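PDB 2O1Q: putative acetyl/propionyl-CoA carboxylase, alpha subunit from Methylibium petroleiphilum, which is a zinc-binding cupin protein that probably works as an oxidoreductase of the acetylacetone dioxygenase kind. Local coordinates for residues G29-K34 with D50-S55; H60-P65 with F113-L118; G66-T71 with G94-N99. All blocks are in the same frame, centred on the assembly; numbering follows the deposited sequence.

Interaction 1 (G29-K34 with D50-S55); sequences GGIRWK and DCPAGS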
loop_
_atom_site.group_PDB
_atom_site.type_symbol
_atom_site.label_atom_id
_atom_site.label_comp_id
_atom_site.label_asym_id
_atom_site.label_seq_id
_atom_site.Cartn_x
_atom_site.Cartn_y
_atom_site.Cartn_z
ATOM N N GLY A 29 21.557 -16.230 -18.122
ATOM C CA GLY A 29 22.704 -15.422 -18.400
ATOM C C GLY A 29 23.502 -15.060 -17.223
ATOM O O GLY A 29 24.409 -14.245 -17.342
ATOM N N GLY A 30 23.183 -15.628 -16.063
ATOM C CA GLY A 30 24.057 -15.452 -14.921
ATOM C C GLY A 30 23.727 -14.336 -13.948
ATOM O O GLY A 30 24.623 -13.792 -13.251
ATOM N N ILE A 31 22.454 -14.004 -13.831
ATOM C CA ILE A 31 22.001 -12.957 -12.948
ATOM C C ILE A 31 22.215 -13.413 -11.487
ATOM O O ILE A 31 21.976 -14.594 -11.146
ATOM C CB ILE A 31 20.503 -12.624 -13.206
ATOM C CG1 ILE A 31 20.296 -12.065 -14.649
ATOM C CG2 ILE A 31 19.963 -11.695 -12.109
ATOM C CD1 ILE A 31 18.880 -11.525 -15.005
ATOM N N ARG A 32 22.654 -12.470 -10.660
ATOM C CA ARG A 32 22.847 -12.652 -9.223
ATOM C C ARG A 32 22.039 -11.581 -8.526
ATOM O O ARG A 32 21.630 -10.556 -9.131
ATOM C CB ARG A 32 24.317 -12.582 -8.828
ATOM C CG ARG A 32 25.108 -13.755 -9.379
ATOM C CD ARG A 32 26.558 -13.713 -8.953
ATOM N NE ARG A 32 27.179 -12.405 -9.186
ATOM C CZ ARG A 32 28.296 -11.968 -8.605
ATOM N NH1 ARG A 32 28.941 -12.676 -7.722
ATOM N NH2 ARG A 32 28.733 -10.757 -8.842
ATOM N N TRP A 33 21.790 -11.799 -7.242
ATOM C CA TRP A 33 20.905 -10.912 -6.486
ATOM C C TRP A 33 21.306 -10.864 -5.019
ATOM O O TRP A 33 21.986 -11.775 -4.559
ATOM C CB TRP A 33 19.445 -11.296 -6.691
ATOM C CG TRP A 33 18.925 -12.467 -5.956
ATOM C CD1 TRP A 33 19.504 -13.665 -5.816
ATOM C CD2 TRP A 33 17.666 -12.549 -5.282
ATOM N NE1 TRP A 33 18.687 -14.516 -5.141
ATOM C CE2 TRP A 33 17.568 -13.833 -4.747
ATOM C CE3 TRP A 33 16.628 -11.648 -5.060
ATOM C CZ2 TRP A 33 16.454 -14.257 -4.021
ATOM C CZ3 TRP A 33 15.532 -12.067 -4.343
ATOM C CH2 TRP A 33 15.473 -13.350 -3.812
ATOM N N LYS A 34 20.768 -9.855 -4.307
ATOM C CA LYS A 34 20.753 -9.764 -2.822
ATOM C C LYS A 34 19.338 -9.336 -2.530
ATOM O O LYS A 34 18.900 -8.284 -3.003
ATOM C CB LYS A 34 21.742 -8.746 -2.313
ATOM C CG LYS A 34 23.170 -9.067 -2.737
ATOM C CD LYS A 34 24.150 -8.022 -2.218
ATOM C CE LYS A 34 25.530 -8.290 -2.750
ATOM N NZ LYS A 34 26.570 -7.397 -2.143
ATOM N N ASP A 50 22.554 -8.004 -10.065
ATOM C CA ASP A 50 23.817 -7.881 -10.802
ATOM C C ASP A 50 23.620 -8.740 -12.036
ATOM O O ASP A 50 23.499 -9.953 -11.936
ATOM C CB ASP A 50 24.971 -8.402 -9.960
ATOM C CG ASP A 50 26.292 -8.281 -10.666
ATOM O OD1 ASP A 50 26.556 -7.198 -11.212
ATOM O OD2 ASP A 50 27.044 -9.251 -10.676
ATOM N N CYS A 51 23.614 -8.116 -13.203
ATOM C CA CYS A 51 23.147 -8.764 -14.394
ATOM C C CYS A 51 24.181 -8.672 -15.472
ATOM O O CYS A 51 24.443 -7.591 -15.983
ATOM C CB CYS A 51 21.883 -8.096 -14.873
ATOM S SG CYS A 51 20.521 -7.924 -13.722
ATOM N N PRO A 52 24.760 -9.808 -15.841
ATOM C CA PRO A 52 25.761 -9.827 -16.887
ATOM C C PRO A 52 25.191 -9.354 -18.202
ATOM O O PRO A 52 24.025 -9.495 -18.413
ATOM C CB PRO A 52 26.145 -11.290 -16.979
ATOM C CG PRO A 52 25.858 -11.768 -15.613
ATOM C CD PRO A 52 24.646 -11.131 -15.238
ATOM N N ALA A 53 26.050 -8.818 -19.042
ATOM C CA ALA A 53 25.650 -8.523 -20.417
ATOM C C ALA A 53 25.085 -9.773 -21.061
ATOM O O ALA A 53 25.657 -10.875 -20.900
ATOM C CB ALA A 53 26.849 -8.058 -21.182
ATOM N N GLY A 54 23.960 -9.647 -21.765
ATOM C CA GLY A 54 23.317 -10.819 -22.379
ATOM C C GLY A 54 22.257 -11.502 -21.530
ATOM O O GLY A 54 21.595 -12.442 -21.985
ATOM N N SER A 55 22.169 -11.100 -20.280
ATOM C CA SER A 55 21.207 -11.712 -19.380
ATOM C C SER A 55 19.756 -11.184 -19.486
ATOM O O SER A 55 19.485 -10.153 -20.090
ATOM C CB SER A 55 21.694 -11.672 -17.920
ATOM O OG SER A 55 21.734 -10.360 -17.437
HETATM O O HOH W 1 24.674 -13.372 -20.070
HETATM O O HOH W 2 25.919 -11.690 -11.940
#
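The open end of the hairpin of strands 32-39 and 44-51 is closed by Arg32 and Asp50, a hydrogen-bonded antiparallel pair whose side chains project from the same face of the sheet. Arg32 N donates to Asp50 O and Asp50 N returns a bond to Arg32 O, both at 2.9 Å. The two side chains run side by side. With the Asp50 carboxyl carbon anti to its backbone N and the arginine chain bent at chi3 (-49°), the guanidinium meets the carboxylate with its edge: NH2 reaches OD2 at 2.9 Å in a nearly straight salt bridge (170°). OD2 lies in the guanidinium plane but is approached from above the carboxylate plane, the two planes being 59° apart. NE adds a weak bond to OD2 and donates to a water 2.8 Å from Gly30 O. Trp19 packs on both side chains. An alanine in place of Arg32 would probably leave the Asp50 carboxylate without its cationic mate and free to turn.

Beyond this pair regular strand pairing ends, but the backbones stay close, Gly29 CA lying 4.1 Å from Ser55 CA. Pro52 lays CG and CD against Gly30 O, each about 3.3 Å away, while Ile31 CG1 lies 3.6 Å from Ser55 OG. That hydroxyl donates to Pro52 O at 2.6 Å, a carbonyl also gripped by Ser55 N. A second water joins Gly29 O to Ala53 O. The ensemble is a beta hairpin whose outgoing strand leaves through a type II turn, Pro52 to Ser55, with Gly54 where a positive phi is usual.

Interaction 2 (H60-P65 with F113-L118); sequences HVHVGP and FYMSFL. With ZN (zinc ion), chain C.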
loop_
_atom_site.group_PDB
_atom_site.type_symbol
_atom_site.label_atom_id
_atom_site.label_comp_id
_atom_site.label_asym_id
_atom_site.label_seq_id
_atom_site.Cartn_x
_atom_site.Cartn_y
_atom_site.Cartn_z
ATOM N N HIS A 60 7.023 -12.239 -17.371
ATOM C CA HIS A 60 6.305 -12.047 -16.146
ATOM C C HIS A 60 5.449 -10.809 -16.183
ATOM O O HIS A 60 5.618 -9.915 -17.052
ATOM C CB HIS A 60 7.252 -12.026 -14.939
ATOM C CG HIS A 60 8.175 -10.867 -14.918
ATOM N ND1 HIS A 60 9.412 -10.891 -15.511
ATOM C CD2 HIS A 60 8.047 -9.646 -14.347
ATOM C CE1 HIS A 60 10.000 -9.721 -15.306
ATOM N NE2 HIS A 60 9.186 -8.947 -14.624
ATOM N N VAL A 61 4.507 -10.768 -15.250
ATOM C CA VAL A 61 3.564 -9.648 -15.040
ATOM C C VAL A 61 3.663 -9.168 -13.593
ATOM O O VAL A 61 3.733 -9.981 -12.665
ATOM C CB VAL A 61 2.157 -10.040 -15.399
ATOM C CG1 VAL A 61 1.220 -8.812 -15.334
ATOM C CG2 VAL A 61 2.137 -10.631 -16.810
ATOM N N HIS A 62 3.759 -7.861 -13.449
ATOM C CA HIS A 62 3.707 -7.224 -12.135
ATOM C C HIS A 62 2.263 -7.059 -11.691
ATOM O O HIS A 62 1.478 -6.394 -12.345
ATOM C CB HIS A 62 4.381 -5.864 -12.149
ATOM C CG HIS A 62 5.850 -5.950 -12.388
ATOM N ND1 HIS A 62 6.756 -5.693 -11.393
ATOM C CD2 HIS A 62 6.573 -6.380 -13.460
ATOM C CE1 HIS A 62 7.983 -5.864 -11.870
ATOM N NE2 HIS A 62 7.892 -6.367 -13.084
ATOM N N VAL A 63 1.926 -7.637 -10.552
ATOM C CA VAL A 63 0.547 -7.535 -10.017
ATOM C C VAL A 63 0.377 -6.228 -9.245
ATOM O O VAL A 63 -0.734 -5.827 -9.004
ATOM C CB VAL A 63 0.079 -8.757 -9.169
ATOM C CG1 VAL A 63 0.344 -10.072 -9.903
ATOM C CG2 VAL A 63 0.624 -8.715 -7.772
ATOM N N GLY A 64 1.483 -5.591 -8.826
ATOM C CA GLY A 64 1.456 -4.297 -8.199
ATOM C C GLY A 64 2.588 -3.483 -8.749
ATOM O O GLY A 64 3.449 -3.957 -9.515
ATOM N N PRO A 65 2.611 -2.240 -8.328
ATOM C CA PRO A 65 3.653 -1.376 -8.772
ATOM C C PRO A 65 5.050 -1.778 -8.299
ATOM O O PRO A 65 5.250 -2.214 -7.167
ATOM C CB PRO A 65 3.175 -0.011 -8.232
ATOM C CG PRO A 65 2.482 -0.294 -7.056
ATOM C CD PRO A 65 1.715 -1.576 -7.367
ATOM N N PHE A 113 20.853 -3.057 -10.799
ATOM C CA PHE A 113 19.618 -2.324 -10.479
ATOM C C PHE A 113 19.011 -2.796 -9.204
ATOM O O PHE A 113 19.074 -3.997 -8.847
ATOM C CB PHE A 113 18.570 -2.311 -11.607
ATOM C CG PHE A 113 17.838 -3.594 -11.780
ATOM C CD1 PHE A 113 18.429 -4.681 -12.435
ATOM C CD2 PHE A 113 16.559 -3.753 -11.239
ATOM C CE1 PHE A 113 17.719 -5.888 -12.549
ATOM C CE2 PHE A 113 15.873 -4.928 -11.388
ATOM C CZ PHE A 113 16.467 -5.981 -12.078
ATOM N N TYR A 114 18.467 -1.806 -8.515
ATOM C CA TYR A 114 17.743 -1.917 -7.260
ATOM C C TYR A 114 16.275 -1.780 -7.604
ATOM O O TYR A 114 15.904 -0.905 -8.400
ATOM C CB TYR A 114 18.238 -0.767 -6.343
ATOM C CG TYR A 114 17.454 -0.545 -5.067
ATOM C CD1 TYR A 114 16.337 0.227 -5.059
ATOM C CD2 TYR A 114 17.878 -1.041 -3.847
ATOM C CE1 TYR A 114 15.679 0.515 -3.904
ATOM C CE2 TYR A 114 17.214 -0.755 -2.679
ATOM C CZ TYR A 114 16.104 -0.009 -2.704
ATOM O OH TYR A 114 15.415 0.343 -1.576
HETATM N N MSE A 115 15.438 -2.670 -7.073
HETATM C CA MSE A 115 14.027 -2.632 -7.310
HETATM C C MSE A 115 13.220 -3.008 -6.118
HETATM O O MSE A 115 13.551 -3.941 -5.369
HETATM C CB MSE A 115 13.653 -3.510 -8.510
HETATM C CG MSE A 115 12.261 -3.330 -8.969
HETATM SE SE MSE A 115 12.069 -3.927 -10.840
HETATM C CE MSE A 115 10.174 -3.366 -10.886
ATOM N N SER A 116 12.119 -2.289 -5.967
ATOM C CA SER A 116 11.131 -2.566 -4.971
ATOM C C SER A 116 9.883 -3.014 -5.733
ATOM O O SER A 116 9.605 -2.557 -6.845
ATOM C CB SER A 116 10.897 -1.333 -4.114
ATOM O OG SER A 116 10.364 -1.686 -2.852
ATOM N N PHE A 117 9.187 -3.963 -5.125
ATOM C CA PHE A 117 7.988 -4.603 -5.670
ATOM C C PHE A 117 6.872 -4.610 -4.669
ATOM O O PHE A 117 7.070 -5.036 -3.537
ATOM C CB PHE A 117 8.267 -6.059 -6.007
ATOM C CG PHE A 117 9.501 -6.290 -6.876
ATOM C CD1 PHE A 117 10.743 -6.499 -6.283
ATOM C CD2 PHE A 117 9.389 -6.386 -8.252
ATOM C CE1 PHE A 117 11.874 -6.706 -7.059
ATOM C CE2 PHE A 117 10.546 -6.577 -9.076
ATOM C CZ PHE A 117 11.761 -6.810 -8.472
ATOM N N LEU A 118 5.691 -4.181 -5.083
ATOM C CA LEU A 118 4.511 -4.337 -4.260
ATOM C C LEU A 118 3.806 -5.535 -4.838
ATOM O O LEU A 118 3.306 -5.542 -5.975
ATOM C CB LEU A 118 3.607 -3.098 -4.247
ATOM C CG LEU A 118 2.274 -3.229 -3.483
ATOM C CD1 LEU A 118 2.470 -3.739 -2.077
ATOM C CD2 LEU A 118 1.562 -1.929 -3.484
HETATM ZN ZN ZN C . 9.415 -6.999 -14.357
HETATM O O HOH W 3 4.064 -6.877 -8.118
#
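Pro65 and Leu118 bring their backbones together through one hydrogen bond, Leu118 N to Pro65 O at 2.9 Å (153°), where the loop after strand 55-62 meets the end of strand 110-118. One residue earlier, Gly64 CA makes a CA-H...O contact of 3.1 Å with Leu118 O. A side chain there would collide with that carbonyl, so the close approach depends on glycine. A water accepts from Gly64 N and lies against Leu118 O, knitting the same corner.

Next to the backbone bond, Pro65 and Leu118 lie side by side and point the same way, with Pro65 CD 3.9 Å from Leu118 CD2. Met42 of the second subunit packs on both, so this corner also belongs to the assembly.

The other side chains gather around the metal. His62 has CG anti to its carbonyl carbon (chi1 -66°), and its ring meets Met115, here selenomethionine, tip to tip: His62 CE1 lies 3.5 Å from Met115 CE. The Phe117 ring crosses the imidazole at a slant and offers its rim, Phe117 CE2 being 3.9 Å from His62 CE1. Met115 CG covers one face of Phe117 toward the rim, so the selenomethionine and the phenylalanine form a continuous apolar wall on one side of His62.

Beside that wall, His60 NE2 at 2.0 Å and His62 NE2 at 2.1 Å hold the zinc ion, and His102 supplies the third protein ligand. An acetate ion, probably from the crystallisation liquor, lies about 3 Å from the His62 side chain and may mark the pocket. A His-X-His pair at a strand end, with a third histidine from a later strand, is characteristic of cupin metal sites, which canonically add a glutamate.

Interaction 3 (G66-T71 with G94-N99); sequences GEYFLT and GYESAN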
loop_
_atom_site.group_PDB
_atom_site.type_symbol
_atom_site.label_atom_id
_atom_site.label_comp_id
_atom_site.label_asym_id
_atom_site.label_seq_id
_atom_site.Cartn_x
_atom_site.Cartn_y
_atom_site.Cartn_z
ATOM N N GLY A 66 6.008 -1.514 -9.163
ATOM C CA GLY A 66 7.410 -1.694 -8.857
ATOM C C GLY A 66 8.178 -0.495 -9.319
ATOM O O GLY A 66 7.771 0.176 -10.253
ATOM N N GLU A 67 9.291 -0.207 -8.647
ATOM C CA GLU A 67 10.120 0.962 -8.979
ATOM C C GLU A 67 11.582 0.552 -8.949
ATOM O O GLU A 67 12.021 -0.138 -7.988
ATOM C CB GLU A 67 9.910 2.050 -7.937
ATOM C CG GLU A 67 8.547 2.560 -7.900
ATOM C CD GLU A 67 8.391 3.724 -6.926
ATOM O OE1 GLU A 67 9.104 4.749 -7.054
ATOM O OE2 GLU A 67 7.441 3.667 -6.121
ATOM N N TYR A 68 12.353 0.934 -9.946
ATOM C CA TYR A 68 13.732 0.590 -10.018
ATOM C C TYR A 68 14.643 1.787 -10.182
ATOM O O TYR A 68 14.215 2.820 -10.698
ATOM C CB TYR A 68 14.019 -0.424 -11.125
ATOM C CG TYR A 68 13.857 0.095 -12.538
ATOM C CD1 TYR A 68 14.855 0.864 -13.115
ATOM C CD2 TYR A 68 12.724 -0.208 -13.290
ATOM C CE1 TYR A 68 14.690 1.367 -14.399
ATOM C CE2 TYR A 68 12.592 0.276 -14.596
ATOM C CZ TYR A 68 13.612 1.057 -15.137
ATOM O OH TYR A 68 13.431 1.587 -16.410
ATOM N N PHE A 69 15.870 1.595 -9.720
ATOM C CA PHE A 69 16.996 2.478 -9.880
ATOM C C PHE A 69 18.126 1.654 -10.494
ATOM O O PHE A 69 18.734 0.784 -9.844
ATOM C CB PHE A 69 17.382 3.068 -8.549
ATOM C CG PHE A 69 18.546 4.035 -8.562
ATOM C CD1 PHE A 69 19.105 4.594 -9.708
ATOM C CD2 PHE A 69 19.108 4.383 -7.343
ATOM C CE1 PHE A 69 20.190 5.467 -9.608
ATOM C CE2 PHE A 69 20.150 5.246 -7.251
ATOM C CZ PHE A 69 20.694 5.804 -8.367
ATOM N N LEU A 70 18.312 1.831 -11.786
ATOM C CA LEU A 70 19.430 1.227 -12.540
ATOM C C LEU A 70 20.659 2.036 -12.270
ATOM O O LEU A 70 20.751 3.201 -12.710
ATOM C CB LEU A 70 19.147 1.191 -14.006
ATOM C CG LEU A 70 20.114 0.605 -15.030
ATOM C CD1 LEU A 70 20.063 -0.908 -14.806
ATOM C CD2 LEU A 70 19.763 1.049 -16.456
ATOM N N THR A 71 21.599 1.475 -11.494
ATOM C CA THR A 71 22.768 2.231 -11.068
ATOM C C THR A 71 23.916 2.047 -12.027
ATOM O O THR A 71 24.852 2.861 -12.038
ATOM C CB THR A 71 23.203 1.808 -9.693
ATOM O OG1 THR A 71 23.410 0.409 -9.727
ATOM C CG2 THR A 71 22.136 2.099 -8.642
ATOM N N GLY A 94 12.734 3.913 -13.108
ATOM C CA GLY A 94 11.526 3.485 -13.763
ATOM C C GLY A 94 10.416 3.170 -12.801
ATOM O O GLY A 94 10.685 2.628 -11.719
ATOM N N TYR A 95 9.202 3.443 -13.222
ATOM C CA TYR A 95 7.992 3.059 -12.495
ATOM C C TYR A 95 7.299 2.072 -13.394
ATOM O O TYR A 95 6.894 2.455 -14.516
ATOM C CB TYR A 95 7.103 4.274 -12.303
ATOM C CG TYR A 95 5.819 3.996 -11.556
ATOM C CD1 TYR A 95 5.816 3.735 -10.190
ATOM C CD2 TYR A 95 4.615 3.926 -12.230
ATOM C CE1 TYR A 95 4.643 3.433 -9.508
ATOM C CE2 TYR A 95 3.441 3.692 -11.560
ATOM C CZ TYR A 95 3.468 3.402 -10.201
ATOM O OH TYR A 95 2.274 3.197 -9.508
ATOM N N GLU A 96 7.205 0.829 -12.923
ATOM C CA GLU A 96 6.537 -0.246 -13.657
ATOM C C GLU A 96 5.210 -0.483 -12.950
ATOM O O GLU A 96 5.185 -0.983 -11.849
ATOM C CB GLU A 96 7.466 -1.460 -13.767
ATOM C CG GLU A 96 8.796 -1.130 -14.645
ATOM C CD GLU A 96 8.569 -0.749 -16.165
ATOM O OE1 GLU A 96 7.699 -1.499 -16.715
ATOM O OE2 GLU A 96 9.130 0.246 -16.891
ATOM N N SER A 97 4.107 -0.031 -13.564
ATOM C CA SER A 97 2.791 0.013 -12.911
ATOM C C SER A 97 2.197 -1.376 -12.725
ATOM O O SER A 97 2.631 -2.378 -13.340
ATOM C CB SER A 97 1.864 0.871 -13.732
ATOM O OG SER A 97 1.965 0.581 -15.124
ATOM N N ALA A 98 1.270 -1.434 -11.797
ATOM C CA ALA A 98 0.461 -2.634 -11.686
ATOM C C ALA A 98 -0.035 -3.064 -13.084
ATOM O O ALA A 98 -0.563 -2.277 -13.886
ATOM C CB ALA A 98 -0.739 -2.379 -10.786
ATOM N N ASN A 99 0.088 -4.358 -13.329
ATOM C CA ASN A 99 -0.284 -5.021 -14.579
ATOM C C ASN A 99 0.781 -4.958 -15.652
ATOM O O ASN A 99 0.567 -5.485 -16.758
ATOM C CB ASN A 99 -1.647 -4.570 -15.152
ATOM C CG ASN A 99 -2.780 -4.860 -14.219
ATOM O OD1 ASN A 99 -2.620 -5.501 -13.187
ATOM N ND2 ASN A 99 -3.942 -4.397 -14.575
HETATM O O HOH W 4 10.665 2.132 -16.777
#
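Tyr68 lies with the face of its ring against Gly94, across a hydrogen-bonded antiparallel pair. Gly94 CA sits 3.6 Å from the ring centroid and 21° off the ring normal, a CH-pi contact, while Gly94 N lies over the ring centre. With CG between the backbone N and the carbonyl carbon (chi1 69°), the tyrosine ring folds across the neighbouring strand. A side chain on Gly94 would run into Tyr68 CE2, so this close packing on the ring depends on glycine.

On the same side of the sheet as Tyr68, Glu96 comes up to the edge of that ring, Glu96 CG lying 4.0 Å from Tyr68 CE2. The glutamate chain bends at chi2 (-63°), which places its carboxyl carbon. Tyr68 OH donates to a water at 2.8 Å; the water's very short separation from Glu96 OE2 makes its exact position doubtful.

The other side of the sheet carries a different arrangement. Glu67 and Tyr95, a non-hydrogen-bonded pair, cross so that Glu67 CG meets the edge of the tyrosine ring, 3.8 Å from Tyr95 CD1. Tyr95 in turn stacks on His37 of the second subunit, and Glu67 OE1 is hydrogen-bonded to Tyr93 OH of its own chain and to Thr46 OG1 of the second subunit.

Between the two groups, Gly66 N bonds to Glu96 O at 2.9 Å and Glu96 N to Gly66 O at 2.8 Å, and Tyr68 and Gly94 exchange a second pair.

The polar end of Glu96 is shared between a salt bridge from its OE2 to Arg78 and a bond from its OE1 to His102 NE2. Since His102 binds zinc through its other nitrogen, Glu96 is a second-shell residue that would be expected to fix the rotation of the imidazole and polarise it toward the metal.

All three contacts fall in one cupin-like domain. Interaction 1 closes before interaction 2 opens, and interaction 3 is formed by residues lying between the two segments of interaction 2. All reach an antiparallel sheet in which strands 32-39, 44-51, 110-118, 66-71 and 92-96 lie in that order; 60-65, however, comes from strand 55-62 of the second sheet, so interaction 2 spans the two sheets. Interaction 1 is centred about 17 Å from interaction 2, yet Cys51 SG touches Phe113 CE1 at 3.7 Å. The centres of interactions 2 and 3 are about 6 Å apart, and both meet the second subunit. Zinc ligands and their second shell thus come together beside the interface.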